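Local coordinates for probable chitinase A (Chromobacterium violaceum, PDB 4TX8), which probably hydrolyses chitin as an endo-acting family 18 glycoside hydrolase that also carries a small carbohydrate-binding module, at residues P27-G32 / H54-G59; W113-N118 / V149-D154; G186-N191 / S221-V226; T301-G306 / S320-E325. All blocks are in the same frame, centred on the assembly; numbering follows the deposited sequence.

Contact 1: P27-G32 / H54-G59; sequences PGWAEG and HTAYVG
In the small carbohydrate-binding module of family 5/12, Glu31 and Gly32, in the loop ahead of strand 34-35, are bound to the turn that follows strand 54-55. Those two strands form a short antiparallel pair, and the contact extends their association past the strand ends. Gly32 N donates to Ala56 O over 2.6 Å in a nearly straight bond, approaching the carbonyl from out of its plane. Ala56 is the centre of an inverse gamma turn whose closing bond, Tyr57 N to Thr55 O, is weak. The CA of Glu31 also comes to 3.2 Å from Ala56 O, so this carbonyl receives a C-H contact as well as an N-H bond.

The methyl group of Ala56 points at the opposing segment and packs obliquely against the NE1-CE2-CZ2 side of the Trp29 indole, with Ala56 CB 3.7 Å from Trp29 CZ2. The indole NE1 donates a hydrogen bond to a water that is also hydrogen-bonded to His54 NE2 and lies in the plane of both rings, bridging the two side chains. Tyr35 and Trp71 meet the same indole, making it part of a small aromatic cluster.

The Glu31 carboxylate is shared between several partners: OE1 accepts from Asn61 N and from a water that also donates to Tyr57 O. Its other oxygen, OE2, takes the N-H of Gly59 at 2.9 Å from N, the donor standing 40° out of the carboxylate plane.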
# COMPACT_ATOMS: atom_id res chain seq x y z
N PRO A 27 4.20 28.10 16.80
CA PRO A 27 5.56 28.54 16.46
C PRO A 27 6.33 27.42 15.76
O PRO A 27 6.23 26.27 16.17
CB PRO A 27 6.18 28.87 17.82
CG PRO A 27 5.39 28.07 18.80
CD PRO A 27 3.99 28.03 18.26
N GLY A 28 7.07 27.77 14.72
CA GLY A 28 7.85 26.79 13.99
C GLY A 28 8.94 26.19 14.85
O GLY A 28 9.56 26.88 15.66
N TRP A 29 9.17 24.89 14.68
CA TRP A 29 10.26 24.21 15.38
C TRP A 29 11.59 24.82 14.95
O TRP A 29 11.80 25.09 13.77
CB TRP A 29 10.23 22.71 15.08
CG TRP A 29 11.35 21.95 15.70
CD1 TRP A 29 11.38 21.37 16.93
CD2 TRP A 29 12.63 21.67 15.10
NE1 TRP A 29 12.59 20.76 17.15
CE2 TRP A 29 13.37 20.93 16.04
CE3 TRP A 29 13.21 21.98 13.87
CZ2 TRP A 29 14.67 20.49 15.78
CZ3 TRP A 29 14.50 21.55 13.62
CH2 TRP A 29 15.21 20.81 14.57
N ALA A 30 12.48 25.05 15.91
CA ALA A 30 13.77 25.67 15.60
C ALA A 30 14.86 25.19 16.54
O ALA A 30 14.65 25.06 17.75
CB ALA A 30 13.64 27.19 15.66
N GLU A 31 16.04 24.93 15.99
CA GLU A 31 17.17 24.50 16.80
C GLU A 31 17.61 25.63 17.73
O GLU A 31 17.46 26.81 17.41
CB GLU A 31 18.33 24.04 15.91
CG GLU A 31 18.04 22.73 15.20
CD GLU A 31 19.30 22.04 14.69
OE1 GLU A 31 19.30 20.80 14.64
OE2 GLU A 31 20.27 22.75 14.34
N GLY A 32 18.13 25.25 18.89
CA GLY A 32 18.55 26.22 19.89
C GLY A 32 17.44 26.58 20.84
O GLY A 32 17.64 27.36 21.78
N HIS A 54 13.24 19.45 26.75
CA HIS A 54 14.57 19.38 26.15
C HIS A 54 14.86 20.60 25.30
O HIS A 54 13.96 21.38 24.97
CB HIS A 54 14.70 18.14 25.28
CG HIS A 54 13.98 18.25 23.98
ND1 HIS A 54 12.60 18.27 23.89
CD2 HIS A 54 14.43 18.39 22.71
CE1 HIS A 54 12.24 18.40 22.63
NE2 HIS A 54 13.33 18.48 21.89
N THR A 55 16.13 20.74 24.92
CA THR A 55 16.54 21.75 23.96
C THR A 55 16.92 21.06 22.65
O THR A 55 17.58 20.03 22.66
CB THR A 55 17.74 22.56 24.49
OG1 THR A 55 17.30 23.41 25.56
CG2 THR A 55 18.34 23.42 23.39
N ALA A 56 16.46 21.62 21.54
CA ALA A 56 16.87 21.13 20.23
C ALA A 56 18.23 21.71 19.89
O ALA A 56 18.32 22.71 19.17
CB ALA A 56 15.84 21.50 19.17
N TYR A 57 19.29 21.09 20.41
CA TYR A 57 20.64 21.63 20.27
C TYR A 57 21.03 21.77 18.80
O TYR A 57 20.69 20.93 17.98
CB TYR A 57 21.66 20.75 21.00
CG TYR A 57 21.38 20.61 22.48
CD1 TYR A 57 21.57 21.69 23.35
CD2 TYR A 57 20.93 19.41 23.02
CE1 TYR A 57 21.31 21.57 24.70
CE2 TYR A 57 20.67 19.28 24.37
CZ TYR A 57 20.87 20.36 25.21
OH TYR A 57 20.61 20.24 26.56
N VAL A 58 21.73 22.86 18.49
CA VAL A 58 22.11 23.16 17.11
C VAL A 58 23.02 22.06 16.55
O VAL A 58 23.95 21.61 17.21
CB VAL A 58 22.82 24.54 17.02
CG1 VAL A 58 24.00 24.63 17.98
CG2 VAL A 58 23.25 24.83 15.59
N GLY A 59 22.71 21.62 15.33
CA GLY A 59 23.50 20.61 14.66
C GLY A 59 23.12 19.18 14.99
O GLY A 59 23.69 18.23 14.44
O HOH W 1 13.54 18.99 19.16
O HOH W 2 18.18 19.74 17.07

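Contact 2: W113-N118 / V149-D154; sequences WHNFAN and VSFTLD
Asn115 lays its amide obliquely against the ring of Phe151, the two planes turned 27° from each other and ND2 3.5 Å from CE1. Chi1 of -175° sets CG anti to the backbone N, and from there the amide bonds to the backbone of the opposing segment at two points. ND2 donates to Thr152 O across 2.9 Å, and that oxygen lies practically in the plane of the amide. OD1 receives the N-H of Asp154, with N also 2.9 Å away, in an almost straight bond. One side chain thus uses both its donor and its acceptor on the peptide groups around Leu153, and these two bonds should fix the rotation of the amide.

Leu153 covers the flank of the same group: its CD1 lies 3.7 Å from Asn115 OD1 and also touches the edge of the Trp113 indole at CH2, 4.0 Å away. The indole NE1 donates to Phe124 O. Asp154 slides past Asn115 in the opposite direction and carries OD2 to 3.3 Å from the CA of Phe116, while its OD1 accepts from Ala156 N.

The contact joins the turn centred on Asn115, just past the end of barrel strand 108-114, to the chain leaving the short strand 149-150. Strand 135-143 pairs with both of these strands, parallel to 108-114 and antiparallel to 149-150; Trp113 and Phe151 both rest on its Val138, and Phe151 also packs on Ile206 of helix 193-210.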
# COMPACT_ATOMS: atom_id res chain seq x y z
N TRP A 113 -1.17 0.87 7.57
CA TRP A 113 -1.15 1.25 8.97
C TRP A 113 -0.28 0.26 9.76
O TRP A 113 -0.56 -0.94 9.75
CB TRP A 113 -2.59 1.30 9.50
CG TRP A 113 -2.77 1.57 10.97
CD1 TRP A 113 -2.86 2.78 11.58
CD2 TRP A 113 -2.93 0.59 12.01
NE1 TRP A 113 -3.05 2.63 12.93
CE2 TRP A 113 -3.10 1.29 13.22
CE3 TRP A 113 -2.94 -0.81 12.03
CZ2 TRP A 113 -3.27 0.63 14.44
CZ3 TRP A 113 -3.12 -1.46 13.25
CH2 TRP A 113 -3.28 -0.73 14.44
N HIS A 114 0.77 0.75 10.40
CA HIS A 114 1.71 -0.11 11.13
C HIS A 114 1.07 -0.76 12.36
O HIS A 114 0.75 -0.07 13.32
CB HIS A 114 2.95 0.66 11.60
CG HIS A 114 3.76 1.27 10.49
ND1 HIS A 114 4.95 1.92 10.73
CD2 HIS A 114 3.55 1.33 9.16
CE1 HIS A 114 5.44 2.36 9.58
NE2 HIS A 114 4.61 2.01 8.61
N ASN A 115 0.92 -2.08 12.33
CA ASN A 115 0.52 -2.82 13.52
C ASN A 115 1.77 -3.20 14.32
O ASN A 115 1.92 -4.34 14.76
CB ASN A 115 -0.30 -4.06 13.15
CG ASN A 115 -0.83 -4.80 14.36
OD1 ASN A 115 -1.31 -4.19 15.32
ND2 ASN A 115 -0.72 -6.12 14.34
N PHE A 116 2.66 -2.23 14.47
CA PHE A 116 3.96 -2.46 15.11
C PHE A 116 4.68 -1.14 15.34
O PHE A 116 4.25 -0.09 14.85
CB PHE A 116 4.83 -3.40 14.26
CG PHE A 116 5.04 -2.93 12.84
CD1 PHE A 116 4.14 -3.29 11.84
CD2 PHE A 116 6.13 -2.16 12.51
CE1 PHE A 116 4.33 -2.87 10.53
CE2 PHE A 116 6.33 -1.73 11.20
CZ PHE A 116 5.43 -2.09 10.21
N ALA A 117 5.79 -1.20 16.08
CA ALA A 117 6.65 -0.04 16.26
C ALA A 117 7.88 -0.16 15.36
O ALA A 117 8.38 -1.26 15.14
CB ALA A 117 7.08 0.10 17.73
N ASN A 118 8.35 0.97 14.84
CA ASN A 118 9.52 0.98 13.98
C ASN A 118 10.12 2.40 14.01
O ASN A 118 9.66 3.22 14.81
CB ASN A 118 9.16 0.47 12.57
CG ASN A 118 8.64 1.55 11.65
OD1 ASN A 118 8.11 2.57 12.08
ND2 ASN A 118 8.76 1.30 10.35
N VAL A 149 -2.84 -18.69 9.54
CA VAL A 149 -2.56 -17.27 9.70
C VAL A 149 -3.15 -16.79 11.03
O VAL A 149 -4.23 -17.22 11.42
CB VAL A 149 -3.16 -16.44 8.54
CG1 VAL A 149 -2.98 -14.94 8.79
CG2 VAL A 149 -2.54 -16.84 7.21
N SER A 150 -2.44 -15.91 11.72
CA SER A 150 -2.97 -15.31 12.94
C SER A 150 -2.86 -13.79 12.90
O SER A 150 -2.15 -13.23 12.06
CB SER A 150 -2.25 -15.86 14.17
OG SER A 150 -0.87 -15.56 14.12
N PHE A 151 -3.57 -13.13 13.81
CA PHE A 151 -3.47 -11.69 13.95
C PHE A 151 -3.46 -11.29 15.42
O PHE A 151 -4.30 -11.75 16.20
CB PHE A 151 -4.62 -10.98 13.24
CG PHE A 151 -4.64 -9.49 13.47
CD1 PHE A 151 -3.72 -8.67 12.82
CD2 PHE A 151 -5.56 -8.92 14.33
CE1 PHE A 151 -3.73 -7.30 13.03
CE2 PHE A 151 -5.57 -7.55 14.54
CZ PHE A 151 -4.65 -6.74 13.89
N THR A 152 -2.51 -10.45 15.80
CA THR A 152 -2.43 -9.94 17.16
C THR A 152 -2.21 -8.43 17.14
O THR A 152 -1.25 -7.94 16.54
CB THR A 152 -1.31 -10.61 17.96
OG1 THR A 152 -1.40 -12.04 17.79
CG2 THR A 152 -1.43 -10.26 19.43
N LEU A 153 -3.10 -7.70 17.80
CA LEU A 153 -3.05 -6.25 17.80
C LEU A 153 -1.91 -5.70 18.66
O LEU A 153 -1.68 -6.18 19.77
CB LEU A 153 -4.38 -5.68 18.30
CG LEU A 153 -4.49 -4.16 18.35
CD1 LEU A 153 -4.56 -3.59 16.94
CD2 LEU A 153 -5.71 -3.75 19.16
N ASP A 154 -1.21 -4.70 18.13
CA ASP A 154 -0.24 -3.96 18.93
C ASP A 154 -1.00 -3.18 19.99
O ASP A 154 -1.88 -2.38 19.66
CB ASP A 154 0.60 -3.03 18.04
CG ASP A 154 1.76 -2.38 18.79
OD1 ASP A 154 1.54 -1.81 19.88
OD2 ASP A 154 2.90 -2.43 18.28

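Contact 3: G186-N191 / S221-V226; sequences GSVTLN and SGSGIV
Hydroxyl groups of Ser187 and Ser223 make the direct polar links between the two loops. Ser223 OG accepts the N-H of Val188, with the nitrogen 3.0 Å away, and itself donates to Leu219 O, so it ties both its own loop and the neighbouring one. Chi1 of -61° sets OG beside its own backbone N, within reach of Val188 N. The second link is weak: Ser187 OG donates to Gly222 O at 3.1 Å.

A water adds an indirect connection, donating to Gly186 O and accepting from Gly222 N, which lies 2.6 Å from it.

Van der Waals contact is limited but close. Ser187 CB touches Gly222 O, and its OG approaches the CA of Gly222 to 3.5 Å, so the chains run near each other here. Val188 CB rests 3.8 Å from Ser223 OG, and the valine side chain also packs on Phe199 of helix 193-210.

Both loops follow adjacent parallel strands, 176-182 and 214-218, of the family 18 TIM barrel. The second follows the DGIDLDLE form of the family's signature, in which Asp218 and Glu220 bind calcium here; the contact joins neighbouring loops at the C-terminal ends of barrel strands, the Ser223 side chain about 6 Å from that of Glu220.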
# COMPACT_ATOMS: atom_id res chain seq x y z
N GLY A 186 5.72 -12.74 6.88
CA GLY A 186 4.97 -12.77 5.64
C GLY A 186 5.35 -13.93 4.73
O GLY A 186 5.20 -13.84 3.51
N SER A 187 5.86 -15.00 5.32
CA SER A 187 6.22 -16.19 4.56
C SER A 187 5.14 -17.25 4.67
O SER A 187 5.15 -18.07 5.59
CB SER A 187 7.56 -16.76 5.05
OG SER A 187 8.61 -15.81 4.91
N VAL A 188 4.20 -17.24 3.72
CA VAL A 188 3.10 -18.18 3.72
C VAL A 188 3.45 -19.46 2.96
O VAL A 188 4.01 -19.40 1.87
CB VAL A 188 1.84 -17.55 3.10
CG1 VAL A 188 0.65 -18.50 3.21
CG2 VAL A 188 1.52 -16.23 3.78
N THR A 189 3.11 -20.61 3.54
CA THR A 189 3.29 -21.88 2.85
C THR A 189 1.96 -22.43 2.36
O THR A 189 1.05 -22.71 3.15
CB THR A 189 3.95 -22.94 3.76
OG1 THR A 189 3.20 -23.07 4.97
CG2 THR A 189 5.39 -22.55 4.09
N LEU A 190 1.84 -22.57 1.04
CA LEU A 190 0.66 -23.17 0.43
C LEU A 190 1.09 -24.24 -0.56
O LEU A 190 0.95 -24.08 -1.77
CB LEU A 190 -0.18 -22.10 -0.28
CG LEU A 190 -0.79 -21.02 0.61
CD1 LEU A 190 -1.56 -20.02 -0.24
CD2 LEU A 190 -1.69 -21.63 1.67
N ASN A 191 1.62 -25.34 -0.03
CA ASN A 191 2.20 -26.39 -0.85
C ASN A 191 1.28 -27.59 -1.04
O ASN A 191 1.49 -28.40 -1.94
CB ASN A 191 3.53 -26.84 -0.25
CG ASN A 191 4.57 -25.74 -0.25
OD1 ASN A 191 4.81 -25.09 -1.28
ND2 ASN A 191 5.19 -25.50 0.90
N SER A 221 7.70 -11.86 -1.23
CA SER A 221 9.14 -11.91 -1.06
C SER A 221 9.59 -13.06 -0.18
O SER A 221 10.69 -13.59 -0.35
CB SER A 221 9.64 -10.59 -0.48
OG SER A 221 11.03 -10.62 -0.20
N GLY A 222 8.74 -13.46 0.76
CA GLY A 222 9.07 -14.58 1.64
C GLY A 222 8.31 -15.86 1.34
O GLY A 222 8.55 -16.88 1.98
N SER A 223 7.40 -15.82 0.37
CA SER A 223 6.54 -16.97 0.12
C SER A 223 6.96 -17.80 -1.09
O SER A 223 6.23 -18.70 -1.51
CB SER A 223 5.09 -16.51 -0.05
OG SER A 223 4.62 -15.86 1.11
N GLY A 224 8.13 -17.51 -1.64
CA GLY A 224 8.67 -18.29 -2.74
C GLY A 224 7.78 -18.28 -3.96
O GLY A 224 7.54 -19.32 -4.58
N ILE A 225 7.29 -17.10 -4.32
CA ILE A 225 6.46 -16.98 -5.50
C ILE A 225 7.35 -16.90 -6.73
O ILE A 225 7.85 -15.83 -7.09
CB ILE A 225 5.51 -15.77 -5.40
CG1 ILE A 225 4.54 -15.98 -4.24
CG2 ILE A 225 4.74 -15.58 -6.71
CD1 ILE A 225 3.47 -14.92 -4.13
N VAL A 226 7.58 -18.06 -7.34
CA VAL A 226 8.35 -18.17 -8.56
C VAL A 226 7.55 -18.94 -9.60
O VAL A 226 6.59 -19.63 -9.25
CB VAL A 226 9.71 -18.87 -8.33
CG1 VAL A 226 10.57 -18.08 -7.36
CG2 VAL A 226 9.49 -20.29 -7.84
O HOH W 3 6.95 -11.96 1.91

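Contact 4: T301-G306 / S320-E325; sequences TPYSTG and SKMLIE
Tyr303, Met322 and Lys321 account for most of the surface buried here, and the phenol ring of Tyr303 is the centre of it. Lys321 runs across one face: its CE stands 3.6 Å from the ring centroid and almost on the normal, as a CH-pi contact. The bend at chi3 (62°) puts CE there, and NZ, further on, lies 3.6 Å from the same centroid in a cation-pi arrangement, nearest to CD1. The ammonium also hydrogen-bonds to Lys383 O, so the ring is not its sole partner. Pro302 CG covers the opposite face of the ring toward the rim, leaving the tyrosine sandwiched between lysine and proline.

Met322 packs against the residues of the turn. Its CG meets Tyr303 CE2 at 3.6 Å, while SD lies 3.7 Å from Thr301 CG2 and also touches Pro302 CD. Beyond the ring, the tyrosine OH comes 3.8 Å from CG of Glu325, one turn beyond Lys321 along the helix.

The loop half has bonding of its own: Thr301 begins a type I beta turn ending at Ser304, and its OG1 accepts from Tyr303 N in an ST turn. This turn packs on the C-terminal half of helix 313-325, whose Leu323 and Ile324 touch strand 345-350. The helix belongs to the beta-alpha-beta crossover that leads from strand 288-292 to the adjacent parallel strand 345-350 of the TIM barrel.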
# COMPACT_ATOMS: atom_id res chain seq x y z
N THR A 301 9.12 -0.93 -20.40
CA THR A 301 7.76 -0.98 -20.92
C THR A 301 7.78 -0.93 -22.44
O THR A 301 8.80 -0.58 -23.04
CB THR A 301 6.90 0.19 -20.38
OG1 THR A 301 7.21 1.38 -21.11
CG2 THR A 301 7.15 0.40 -18.90
N PRO A 302 6.66 -1.28 -23.09
CA PRO A 302 6.62 -1.15 -24.55
C PRO A 302 6.39 0.29 -25.03
O PRO A 302 6.19 0.49 -26.23
CB PRO A 302 5.45 -2.04 -24.95
CG PRO A 302 4.57 -2.09 -23.76
CD PRO A 302 5.49 -2.03 -22.57
N TYR A 303 6.42 1.27 -24.13
CA TYR A 303 6.03 2.62 -24.51
C TYR A 303 7.22 3.57 -24.67
O TYR A 303 7.04 4.76 -24.92
CB TYR A 303 5.04 3.18 -23.49
CG TYR A 303 3.99 2.16 -23.12
CD1 TYR A 303 3.11 1.66 -24.07
CD2 TYR A 303 3.88 1.69 -21.82
CE1 TYR A 303 2.15 0.72 -23.74
CE2 TYR A 303 2.92 0.75 -21.47
CZ TYR A 303 2.06 0.27 -22.44
OH TYR A 303 1.11 -0.66 -22.09
N SER A 304 8.42 3.02 -24.54
CA SER A 304 9.64 3.80 -24.75
C SER A 304 10.79 2.88 -25.18
O SER A 304 10.82 1.71 -24.81
CB SER A 304 10.02 4.56 -23.48
OG SER A 304 11.24 5.27 -23.66
N THR A 305 11.71 3.42 -25.97
CA THR A 305 12.84 2.63 -26.46
C THR A 305 13.77 2.22 -25.32
O THR A 305 14.46 1.21 -25.40
CB THR A 305 13.66 3.40 -27.53
OG1 THR A 305 14.15 4.62 -26.97
CG2 THR A 305 12.80 3.70 -28.75
N GLY A 306 13.78 3.03 -24.26
CA GLY A 306 14.57 2.73 -23.08
C GLY A 306 13.71 2.58 -21.84
O GLY A 306 12.51 2.87 -21.88
N SER A 320 1.20 1.42 -15.06
CA SER A 320 -0.25 1.36 -15.01
C SER A 320 -0.85 1.02 -16.38
O SER A 320 -1.81 0.26 -16.46
CB SER A 320 -0.82 2.67 -14.48
OG SER A 320 -0.31 2.96 -13.19
N LYS A 321 -0.27 1.57 -17.44
CA LYS A 321 -0.72 1.25 -18.79
C LYS A 321 -0.58 -0.23 -19.09
O LYS A 321 -1.49 -0.84 -19.65
CB LYS A 321 0.06 2.05 -19.84
CG LYS A 321 -0.45 3.46 -20.05
CD LYS A 321 0.37 4.18 -21.11
CE LYS A 321 0.28 3.48 -22.45
NZ LYS A 321 1.05 4.20 -23.50
N MET A 322 0.55 -0.82 -18.72
CA MET A 322 0.79 -2.24 -18.97
C MET A 322 -0.29 -3.11 -18.33
O MET A 322 -0.75 -4.08 -18.93
CB MET A 322 2.17 -2.65 -18.47
CG MET A 322 3.31 -2.04 -19.27
SD MET A 322 4.94 -2.58 -18.72
CE MET A 322 4.85 -4.34 -19.06
N LEU A 323 -0.71 -2.74 -17.12
CA LEU A 323 -1.73 -3.51 -16.41
C LEU A 323 -3.11 -3.33 -17.03
O LEU A 323 -3.95 -4.23 -16.95
CB LEU A 323 -1.75 -3.12 -14.94
CG LEU A 323 -0.62 -3.71 -14.10
CD1 LEU A 323 -0.55 -3.06 -12.73
CD2 LEU A 323 -0.80 -5.22 -13.97
N ILE A 324 -3.35 -2.18 -17.64
CA ILE A 324 -4.66 -1.89 -18.22
C ILE A 324 -4.77 -2.36 -19.68
O ILE A 324 -5.77 -2.97 -20.06
CB ILE A 324 -5.00 -0.39 -18.13
CG1 ILE A 324 -5.02 0.05 -16.67
CG2 ILE A 324 -6.33 -0.09 -18.80
CD1 ILE A 324 -5.20 1.54 -16.47
N GLU A 325 -3.75 -2.09 -20.48
CA GLU A 325 -3.78 -2.48 -21.90
C GLU A 325 -3.44 -3.95 -22.08
O GLU A 325 -3.91 -4.59 -23.02
CB GLU A 325 -2.81 -1.64 -22.74
CG GLU A 325 -2.63 -0.20 -22.33
CD GLU A 325 -3.72 0.71 -22.84
OE1 GLU A 325 -4.78 0.20 -23.28
OE2 GLU A 325 -3.51 1.94 -22.80

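How the contacts relate
Contact 1 stands apart, a surface contact in the carbohydrate-binding module whose nearest atoms are about 17 Å from contact 2. The other three belong to the catalytic barrel and are partly buried. Contacts 2 and 3 are close neighbours, about 5 Å between nearest atoms, and both lean on helix 193-210; contact 4 lies on the opposite side of the chain's centre from contact 2. Chemistry follows place: contacts 1 and 2 bind backbone groups through a carboxylate or an amide, contact 3 relies on serine hydroxyls and a water near the calcium site, and contact 4, between loop and helix, depends on ring, cation and thioether packing.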